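Local coordinates for protein glutathione transferase (Leptospira interrogans serovar Lai, PDB 3UBK) that binds glutathione and probably catalyses its conjugation to electrophilic substrates, at residues I121-H126 against P174-L179; T97-Y102 against F159-V164. All blocks are in the same frame, centred on the assembly; numbering follows the deposited sequence.

In the fold
Both contacts belong to the all-helical C-terminal part of the glutathione transferase fold, and their centres lie 16 Å apart. Contact 2 joins helix 86-111 to helix 153-169 near the middle of the chain, about 6 Å from its centre. Contact 1 lies further out, about 20 Å from that centre, where helix 119-139 meets the loop between helices 153-169 and 185-193. Along the chain the segments alternate: 97-102, 121-126, 159-164, then 174-179. The two contacts touch where L179 CD1 packs on L162 O at 3.4 Å. E100 of contact 2 lies close to the glutathione-binding residue S64, whereas contact 1 fastens a peripheral loop to the bundle.

Contact 1 (I121-H126 against P174-L179); sequences IVEEVH and PNNHPL
H126, in helix 119-139, meets the irregular segment 174-179, which carries the chain between helices 153-169 and 185-193. The backbones come nearest at H126 and P178, whose CA atoms are 7.1 Å apart, and the contact buries 172 Å² in all. Its polar centre is a side-chain-to-backbone hydrogen bond: H126 NE2 donates to N176 O over 2.6 Å, with an N-H...O angle of 164°. The acceptor lies in the imidazole plane, and NE2 in turn lies in the carbonyl plane of N176. With CG anti to the backbone N (chi1 -173°), the H126 ring reaches out from the helix to this oxygen.

The side-chain amide of N176 lies over one face of the same ring, the two planes only 19° apart. ND2 sits 3.3 Å above the ring plane, displaced toward the rim, so N176 meets H126 twice, with its main-chain carbonyl at the edge and its side-chain amide on a face. NE2 is also near the side-chain amide, but the angles there are too poor for bonding. P178 adds an apolar touch, its CG 4.0 Å from H126 CD2. Y173 brings its own ring against H126, and its hydroxyl bonds to V122 O, a second tie from the loop to this helix. Outside the contact, P178 rests on L129 and L179 on I133, both further along helix 119-139.

Donation through NE2 requires a proton on that nitrogen, and the amide over its face together with the straight bond would limit rotation of the imidazole, joining the loop to the helix through a backbone oxygen.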
loop_
_atom_site.group_PDB
_atom_site.type_symbol
_atom_site.label_atom_id
_atom_site.label_comp_id
_atom_site.label_asym_id
_atom_site.label_seq_id
_atom_site.Cartn_x
_atom_site.Cartn_y
_atom_site.Cartn_z
ATOM N N ILE A 121 19.872 8.692 13.209
ATOM C CA ILE A 121 18.828 8.240 12.321
ATOM C C ILE A 121 19.112 6.835 11.853
ATOM O O ILE A 121 18.230 6.071 11.593
ATOM C CB ILE A 121 18.757 9.129 11.129
ATOM C CG1 ILE A 121 18.242 10.503 11.534
ATOM C CG2 ILE A 121 17.862 8.510 10.103
ATOM C CD1 ILE A 121 18.226 11.495 10.402
ATOM N N VAL A 122 20.378 6.511 11.772
ATOM C CA VAL A 122 20.832 5.179 11.385
ATOM C C VAL A 122 20.469 4.118 12.421
ATOM O O VAL A 122 20.319 2.939 12.091
ATOM C CB VAL A 122 22.353 5.148 11.138
ATOM C CG1 VAL A 122 22.866 3.712 11.139
ATOM C CG2 VAL A 122 22.691 5.846 9.832
ATOM N N GLU A 123 20.336 4.539 13.674
ATOM C CA GLU A 123 19.937 3.627 14.737
ATOM C C GLU A 123 18.422 3.504 14.841
ATOM O O GLU A 123 17.901 2.420 15.102
ATOM C CB GLU A 123 20.538 4.055 16.077
ATOM C CG GLU A 123 21.878 3.408 16.365
ATOM C CD GLU A 123 21.777 1.897 16.446
ATOM O OE1 GLU A 123 20.758 1.399 16.969
ATOM O OE2 GLU A 123 22.714 1.208 15.989
ATOM N N GLU A 124 17.716 4.614 14.652
ATOM C CA GLU A 124 16.261 4.570 14.614
ATOM C C GLU A 124 15.860 3.582 13.529
ATOM O O GLU A 124 15.178 2.590 13.791
ATOM C CB GLU A 124 15.674 5.943 14.287
ATOM C CG GLU A 124 16.053 7.053 15.248
ATOM C CD GLU A 124 15.537 8.411 14.793
ATOM O OE1 GLU A 124 14.630 8.447 13.930
ATOM O OE2 GLU A 124 16.038 9.439 15.297
ATOM N N VAL A 125 16.303 3.864 12.307
ATOM C CA VAL A 125 16.024 3.002 11.171
ATOM C C VAL A 125 16.427 1.562 11.455
ATOM O O VAL A 125 15.727 0.634 11.056
ATOM C CB VAL A 125 16.724 3.493 9.887
ATOM C CG1 VAL A 125 16.578 2.460 8.783
ATOM C CG2 VAL A 125 16.149 4.833 9.441
ATOM N N HIS A 126 17.535 1.364 12.163
ATOM C CA HIS A 126 17.991 -0.002 12.419
ATOM C C HIS A 126 17.017 -0.804 13.274
ATOM O O HIS A 126 16.756 -1.979 12.999
ATOM C CB HIS A 126 19.398 -0.060 13.032
ATOM C CG HIS A 126 19.936 -1.455 13.135
ATOM N ND1 HIS A 126 19.682 -2.275 14.213
ATOM C CD2 HIS A 126 20.670 -2.195 12.268
ATOM C CE1 HIS A 126 20.251 -3.450 14.018
ATOM N NE2 HIS A 126 20.855 -3.429 12.843
ATOM N N PRO A 174 27.317 -3.308 8.825
ATOM C CA PRO A 174 28.293 -4.338 8.440
ATOM C C PRO A 174 28.187 -5.689 9.147
ATOM O O PRO A 174 28.290 -6.707 8.464
ATOM C CB PRO A 174 29.634 -3.681 8.779
ATOM C CG PRO A 174 29.374 -2.221 8.653
ATOM C CD PRO A 174 27.959 -2.014 9.113
ATOM N N ASN A 175 27.977 -5.723 10.460
ATOM C CA ASN A 175 27.811 -7.010 11.114
ATOM C C ASN A 175 26.442 -6.971 11.670
ATOM O O ASN A 175 25.978 -7.889 12.313
ATOM C CB ASN A 175 28.812 -7.176 12.238
ATOM C CG ASN A 175 30.214 -6.918 11.793
ATOM O OD1 ASN A 175 30.842 -7.770 11.195
ATOM N ND2 ASN A 175 30.720 -5.740 12.090
ATOM N N ASN A 176 25.814 -5.845 11.393
ATOM C CA ASN A 176 24.543 -5.485 11.942
ATOM C C ASN A 176 23.303 -5.610 11.049
ATOM O O ASN A 176 22.242 -5.146 11.421
ATOM C CB ASN A 176 24.673 -4.052 12.394
ATOM C CG ASN A 176 24.015 -3.833 13.667
ATOM O OD1 ASN A 176 23.670 -4.780 14.333
ATOM N ND2 ASN A 176 23.822 -2.588 14.041
ATOM N N HIS A 177 23.438 -6.202 9.871
ATOM C CA HIS A 177 22.368 -6.161 8.886
ATOM C C HIS A 177 21.107 -6.841 9.315
ATOM O O HIS A 177 21.064 -8.022 9.526
ATOM C CB HIS A 177 22.847 -6.821 7.606
ATOM C CG HIS A 177 22.340 -6.171 6.365
ATOM N ND1 HIS A 177 21.036 -6.282 5.954
ATOM C CD2 HIS A 177 22.961 -5.410 5.442
ATOM C CE1 HIS A 177 20.873 -5.608 4.837
ATOM N NE2 HIS A 177 22.025 -5.068 4.505
ATOM N N PRO A 178 20.054 -6.062 9.341
ATOM C CA PRO A 178 18.713 -6.539 9.675
ATOM C C PRO A 178 18.342 -7.783 8.868
ATOM O O PRO A 178 17.826 -8.753 9.420
ATOM C CB PRO A 178 17.818 -5.362 9.270
ATOM C CG PRO A 178 18.704 -4.161 9.386
ATOM C CD PRO A 178 20.067 -4.637 8.970
ATOM N N LEU A 179 18.612 -7.754 7.568
ATOM C CA LEU A 179 18.235 -8.865 6.703
ATOM C C LEU A 179 18.847 -10.194 7.117
ATOM O O LEU A 179 18.284 -11.253 6.847
ATOM C CB LEU A 179 18.562 -8.559 5.244
ATOM C CG LEU A 179 17.313 -8.216 4.445
ATOM C CD1 LEU A 179 17.662 -7.993 2.986
ATOM C CD2 LEU A 179 16.308 -9.345 4.597
#

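Contact 2 (T97-Y102 against F159-V164); sequences TIIETY and FAHLSV
Apolar packing between helices 86-111 and 153-169 centres on I99, which points toward the partner helix. Its CG2 methyl, anti to the backbone N, touches H161 CB at 3.5 Å and L162 CD2 at 4.1 Å, while the side chains of I99 and H161 pass at a slant. The axes of segments 97-102 and 159-164 approach to 9.9 Å and their N-to-C directions differ by 48°.

The polar tie is a histidine-carboxylate hydrogen bond: H161 NE2 donates to E100 OE2 over 2.9 Å, at an N-H...O angle of 163°. OE2 lies at the edge of the imidazole, near its plane, but is itself approached on its anti side, 24° out of the carboxylate plane. Ring and carboxylate are turned steeply against each other. E100 reaches its partner along an extended chain, and its CG is pressed close to the ring, 3.0 Å from H161 NE2, a tight approach.

Both groups have further partners on helix 13-25. K17 NZ forms a salt bridge with the same OE2, so this oxygen is shared by a lysine and the imidazole; the positive charge probably helps stabilise the carboxylate between the helices. N13 OD1 bonds to H161 ND1, fixing the ring from its other nitrogen, and Y14 meets it edge-to-face.

The side chain of E100 lies about 4 Å from that of S64, a glutathione-binding residue. The arrangement fits the glutathione transferase fold, in which C-terminal helices pack against the thioredoxin-like N-terminal domain and border the glutathione site.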
loop_
_atom_site.group_PDB
_atom_site.type_symbol
_atom_site.label_atom_id
_atom_site.label_comp_id
_atom_site.label_asym_id
_atom_site.label_seq_id
_atom_site.Cartn_x
_atom_site.Cartn_y
_atom_site.Cartn_z
ATOM N N THR A 97 2.828 -6.049 1.781
ATOM C CA THR A 97 2.697 -4.798 2.525
ATOM C C THR A 97 3.801 -4.621 3.558
ATOM O O THR A 97 4.401 -3.549 3.656
ATOM C CB THR A 97 1.317 -4.692 3.209
ATOM O OG1 THR A 97 0.305 -4.611 2.197
ATOM C CG2 THR A 97 1.237 -3.452 4.079
ATOM N N ILE A 98 4.073 -5.668 4.328
ATOM C CA ILE A 98 5.140 -5.591 5.320
ATOM C C ILE A 98 6.465 -5.240 4.656
ATOM O O ILE A 98 7.185 -4.347 5.116
ATOM C CB ILE A 98 5.297 -6.907 6.097
ATOM C CG1 ILE A 98 4.094 -7.134 7.012
ATOM C CG2 ILE A 98 6.604 -6.896 6.905
ATOM C CD1 ILE A 98 3.931 -8.595 7.440
ATOM N N ILE A 99 6.791 -5.936 3.570
ATOM C CA ILE A 99 8.041 -5.659 2.868
ATOM C C ILE A 99 8.128 -4.227 2.368
ATOM O O ILE A 99 9.158 -3.568 2.528
ATOM C CB ILE A 99 8.291 -6.627 1.693
ATOM C CG1 ILE A 99 8.570 -8.026 2.232
ATOM C CG2 ILE A 99 9.449 -6.103 0.834
ATOM C CD1 ILE A 99 8.462 -9.136 1.196
ATOM N N GLU A 100 7.055 -3.721 1.777
ATOM C CA GLU A 100 7.102 -2.378 1.205
ATOM C C GLU A 100 6.978 -1.259 2.229
ATOM O O GLU A 100 7.728 -0.277 2.183
ATOM C CB GLU A 100 6.006 -2.194 0.149
ATOM C CG GLU A 100 6.336 -2.808 -1.169
ATOM C CD GLU A 100 5.357 -2.419 -2.237
ATOM O OE1 GLU A 100 4.332 -1.777 -1.928
ATOM O OE2 GLU A 100 5.608 -2.761 -3.397
ATOM N N THR A 101 6.014 -1.392 3.132
ATOM C CA THR A 101 5.664 -0.290 4.031
ATOM C C THR A 101 6.522 -0.236 5.283
ATOM O O THR A 101 6.877 0.842 5.747
ATOM C CB THR A 101 4.167 -0.324 4.415
ATOM O OG1 THR A 101 3.384 -0.340 3.217
ATOM C CG2 THR A 101 3.786 0.914 5.225
ATOM N N TYR A 102 6.868 -1.382 5.827
ATOM C CA TYR A 102 7.589 -1.432 7.067
ATOM C C TYR A 102 9.062 -1.767 6.911
ATOM O O TYR A 102 9.799 -1.702 7.855
ATOM C CB TYR A 102 6.925 -2.422 8.007
ATOM C CG TYR A 102 5.447 -2.245 8.118
ATOM C CD1 TYR A 102 4.899 -1.026 8.360
ATOM C CD2 TYR A 102 4.606 -3.303 7.986
ATOM C CE1 TYR A 102 3.567 -0.874 8.461
ATOM C CE2 TYR A 102 3.289 -3.161 8.087
ATOM C CZ TYR A 102 2.765 -1.949 8.309
ATOM O OH TYR A 102 1.424 -1.823 8.399
ATOM N N PHE A 159 11.446 -10.113 -3.944
ATOM C CA PHE A 159 12.702 -10.139 -4.681
ATOM C C PHE A 159 13.134 -8.738 -5.089
ATOM O O PHE A 159 14.313 -8.392 -5.014
ATOM C CB PHE A 159 12.614 -11.053 -5.912
ATOM C CG PHE A 159 13.948 -11.300 -6.571
ATOM C CD1 PHE A 159 14.798 -12.287 -6.096
ATOM C CD2 PHE A 159 14.348 -10.546 -7.661
ATOM C CE1 PHE A 159 16.027 -12.518 -6.691
ATOM C CE2 PHE A 159 15.580 -10.765 -8.264
ATOM C CZ PHE A 159 16.419 -11.747 -7.782
ATOM N N ALA A 160 12.175 -7.930 -5.533
ATOM C CA ALA A 160 12.463 -6.566 -5.937
ATOM C C ALA A 160 12.998 -5.702 -4.776
ATOM O O ALA A 160 14.005 -5.018 -4.925
ATOM C CB ALA A 160 11.222 -5.936 -6.538
ATOM N N HIS A 161 12.331 -5.740 -3.625
ATOM C CA HIS A 161 12.676 -4.840 -2.516
ATOM C C HIS A 161 13.804 -5.367 -1.625
ATOM O O HIS A 161 14.701 -4.627 -1.236
ATOM C CB HIS A 161 11.446 -4.557 -1.645
ATOM C CG HIS A 161 10.371 -3.790 -2.346
ATOM N ND1 HIS A 161 10.608 -2.598 -2.997
ATOM C CD2 HIS A 161 9.043 -4.031 -2.476
ATOM C CE1 HIS A 161 9.478 -2.148 -3.514
ATOM N NE2 HIS A 161 8.511 -2.995 -3.204
ATOM N N LEU A 162 13.761 -6.649 -1.308
ATOM C CA LEU A 162 14.720 -7.208 -0.371
ATOM C C LEU A 162 16.116 -7.314 -0.964
ATOM O O LEU A 162 17.104 -7.228 -0.247
ATOM C CB LEU A 162 14.253 -8.573 0.128
ATOM C CG LEU A 162 12.964 -8.545 0.951
ATOM C CD1 LEU A 162 12.601 -9.954 1.384
ATOM C CD2 LEU A 162 13.056 -7.605 2.165
ATOM N N SER A 163 16.200 -7.520 -2.268
ATOM C CA SER A 163 17.498 -7.594 -2.900
ATOM C C SER A 163 18.162 -6.224 -2.788
ATOM O O SER A 163 19.351 -6.128 -2.508
ATOM C CB SER A 163 17.367 -8.023 -4.359
ATOM O OG SER A 163 16.652 -7.061 -5.096
ATOM N N VAL A 164 17.374 -5.171 -2.991
ATOM C CA VAL A 164 17.868 -3.800 -2.905
ATOM C C VAL A 164 18.205 -3.429 -1.460
ATOM O O VAL A 164 19.223 -2.776 -1.194
ATOM C CB VAL A 164 16.840 -2.790 -3.451
ATOM C CG1 VAL A 164 17.116 -1.396 -2.895
ATOM C CG2 VAL A 164 16.848 -2.783 -4.977
#